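Local coordinates for scyllo-inositol 2-dehydrogenase (NADP(+)) IolW (Bacillus subtilis subsp. subtilis, PDB 3GDO), which catalyses the reversible NADPH-dependent reduction of scyllo-inosose to scyllo-inositol and does not accept NADH in place of NADPH, at residues S120-R125 / L303-K308. Sequence-based numbering, arbitrary orientation.
Sequences SVYHNR and LTYYRK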
# COMPACT_ATOMS: atom_id res chain seq x y z
N SER B 120 -32.29 4.90 -3.56
CA SER B 120 -30.96 4.61 -4.10
C SER B 120 -29.93 5.65 -3.57
O SER B 120 -30.32 6.69 -2.95
CB SER B 120 -31.03 4.60 -5.62
OG SER B 120 -29.82 4.11 -6.22
N VAL B 121 -28.65 5.34 -3.77
CA VAL B 121 -27.54 6.20 -3.28
C VAL B 121 -26.64 6.39 -4.49
O VAL B 121 -26.37 5.44 -5.19
CB VAL B 121 -26.78 5.53 -2.12
CG1 VAL B 121 -25.55 6.41 -1.67
CG2 VAL B 121 -27.72 5.32 -0.94
N TYR B 122 -26.22 7.62 -4.75
CA TYR B 122 -25.45 7.90 -5.97
C TYR B 122 -23.95 7.47 -5.81
O TYR B 122 -23.07 8.34 -5.62
CB TYR B 122 -25.60 9.41 -6.33
CG TYR B 122 -25.10 9.81 -7.71
CD1 TYR B 122 -25.60 9.21 -8.84
CD2 TYR B 122 -24.09 10.81 -7.86
CE1 TYR B 122 -25.16 9.58 -10.11
CE2 TYR B 122 -23.62 11.19 -9.14
CZ TYR B 122 -24.17 10.57 -10.26
OH TYR B 122 -23.75 10.84 -11.54
N HIS B 123 -23.69 6.16 -5.86
CA HIS B 123 -22.32 5.61 -5.89
C HIS B 123 -21.89 5.46 -7.33
O HIS B 123 -21.77 4.34 -7.86
CB HIS B 123 -22.19 4.29 -5.11
CG HIS B 123 -22.01 4.50 -3.64
ND1 HIS B 123 -20.85 5.04 -3.10
CD2 HIS B 123 -22.84 4.29 -2.59
CE1 HIS B 123 -20.96 5.10 -1.78
NE2 HIS B 123 -22.17 4.66 -1.44
N ASN B 124 -21.69 6.61 -7.96
CA ASN B 124 -21.48 6.61 -9.39
C ASN B 124 -20.08 6.19 -9.80
O ASN B 124 -19.88 5.93 -10.97
CB ASN B 124 -21.86 7.96 -10.02
CG ASN B 124 -20.95 9.10 -9.61
OD1 ASN B 124 -20.44 9.14 -8.50
ND2 ASN B 124 -20.76 10.04 -10.51
N ARG B 125 -19.13 6.10 -8.86
CA ARG B 125 -17.78 5.61 -9.20
C ARG B 125 -17.78 4.15 -9.64
O ARG B 125 -16.74 3.65 -10.06
CB ARG B 125 -16.74 5.77 -8.05
CG ARG B 125 -16.37 7.19 -7.61
CD ARG B 125 -16.93 8.25 -8.47
NE ARG B 125 -16.27 9.52 -8.25
CZ ARG B 125 -16.89 10.69 -8.06
NH1 ARG B 125 -18.22 10.77 -8.03
NH2 ARG B 125 -16.17 11.79 -7.89
N LEU B 303 -23.94 8.32 -16.96
CA LEU B 303 -25.32 8.26 -17.50
C LEU B 303 -25.97 6.94 -17.17
O LEU B 303 -27.20 6.88 -16.93
CB LEU B 303 -25.33 8.44 -19.02
CG LEU B 303 -24.96 9.84 -19.55
CD1 LEU B 303 -25.01 9.85 -21.10
CD2 LEU B 303 -25.91 10.91 -18.93
N THR B 304 -25.16 5.87 -17.15
CA THR B 304 -25.68 4.53 -16.94
C THR B 304 -26.46 4.45 -15.63
O THR B 304 -27.55 3.84 -15.61
CB THR B 304 -24.55 3.45 -17.05
OG1 THR B 304 -23.93 3.55 -18.33
CG2 THR B 304 -25.08 2.03 -16.86
N TYR B 305 -25.96 5.07 -14.54
CA TYR B 305 -26.72 5.09 -13.29
C TYR B 305 -28.15 5.65 -13.55
O TYR B 305 -29.14 5.09 -13.09
CB TYR B 305 -26.02 5.93 -12.22
CG TYR B 305 -26.83 6.10 -10.95
CD1 TYR B 305 -26.67 5.22 -9.89
CD2 TYR B 305 -27.73 7.14 -10.81
CE1 TYR B 305 -27.38 5.36 -8.73
CE2 TYR B 305 -28.45 7.28 -9.64
CZ TYR B 305 -28.27 6.39 -8.62
OH TYR B 305 -28.97 6.51 -7.45
N TYR B 306 -28.25 6.75 -14.29
CA TYR B 306 -29.58 7.32 -14.45
C TYR B 306 -30.50 6.58 -15.46
O TYR B 306 -31.70 6.60 -15.29
CB TYR B 306 -29.52 8.84 -14.69
CG TYR B 306 -29.43 9.63 -13.39
CD1 TYR B 306 -30.45 9.58 -12.46
CD2 TYR B 306 -28.30 10.42 -13.09
CE1 TYR B 306 -30.38 10.28 -11.26
CE2 TYR B 306 -28.22 11.16 -11.90
CZ TYR B 306 -29.25 11.07 -10.99
OH TYR B 306 -29.24 11.78 -9.81
N ARG B 307 -29.93 5.97 -16.50
CA ARG B 307 -30.74 5.13 -17.39
C ARG B 307 -31.30 3.94 -16.61
O ARG B 307 -32.44 3.52 -16.83
CB ARG B 307 -29.92 4.64 -18.57
CG ARG B 307 -29.49 5.74 -19.51
CD ARG B 307 -28.61 5.17 -20.64
NE ARG B 307 -28.39 6.18 -21.67
CZ ARG B 307 -27.21 6.56 -22.15
NH1 ARG B 307 -26.10 5.98 -21.75
NH2 ARG B 307 -27.16 7.48 -23.10
N LYS B 308 -30.51 3.44 -15.67
CA LYS B 308 -30.96 2.33 -14.84
C LYS B 308 -32.03 2.74 -13.83
O LYS B 308 -33.00 2.00 -13.66
CB LYS B 308 -29.79 1.60 -14.18
CG LYS B 308 -29.37 0.33 -14.93
CD LYS B 308 -27.84 0.21 -15.08
CE LYS B 308 -27.38 -1.26 -14.97
NZ LYS B 308 -28.03 -2.20 -15.93
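At an edge strand, 119-122, of the parallel Rossmann sheet, Ser-120 and Tyr-122 meet Tyr-305 and Tyr-306 from the start of helix 303-315. With CG anti to the backbone N (chi1 174°), Tyr-305 extends from the helix and its OH donates a 2.8 Å hydrogen bond to OG of Ser-120. Tyrosine suits this place because it offers both a ring face to Tyr-122 and a hydroxyl long enough to reach the strand. The small hydroxyl of Ser-120 also bonds to the carbonyl of Val-321, as suits a buried group that can accept one hydrogen bond and donate another. Tyr-122 turns the CD1-CE1 edge of its ring onto one face of Tyr-305, CD1 lying 3.5 Å from CE2. Centroids 5.0 Å apart and planes at 83° make this a T-shaped pair. Tyr-306 joins from the next helix position: its CE2 comes 3.9 Å from CE1 of Tyr-122, but these rings, 28° from parallel, are so displaced that little of either lies over the other. Its hydroxyl bonds instead to ND1 of His-21 on helix 15-26, while Val-93 of the adjacent strand touches all three tyrosines. This buried aromatic cluster joins the Rossmann edge strand to a helix running nearly antiparallel alongside it, in a two-domain Gfo/Idh/MocA oxidoreductase.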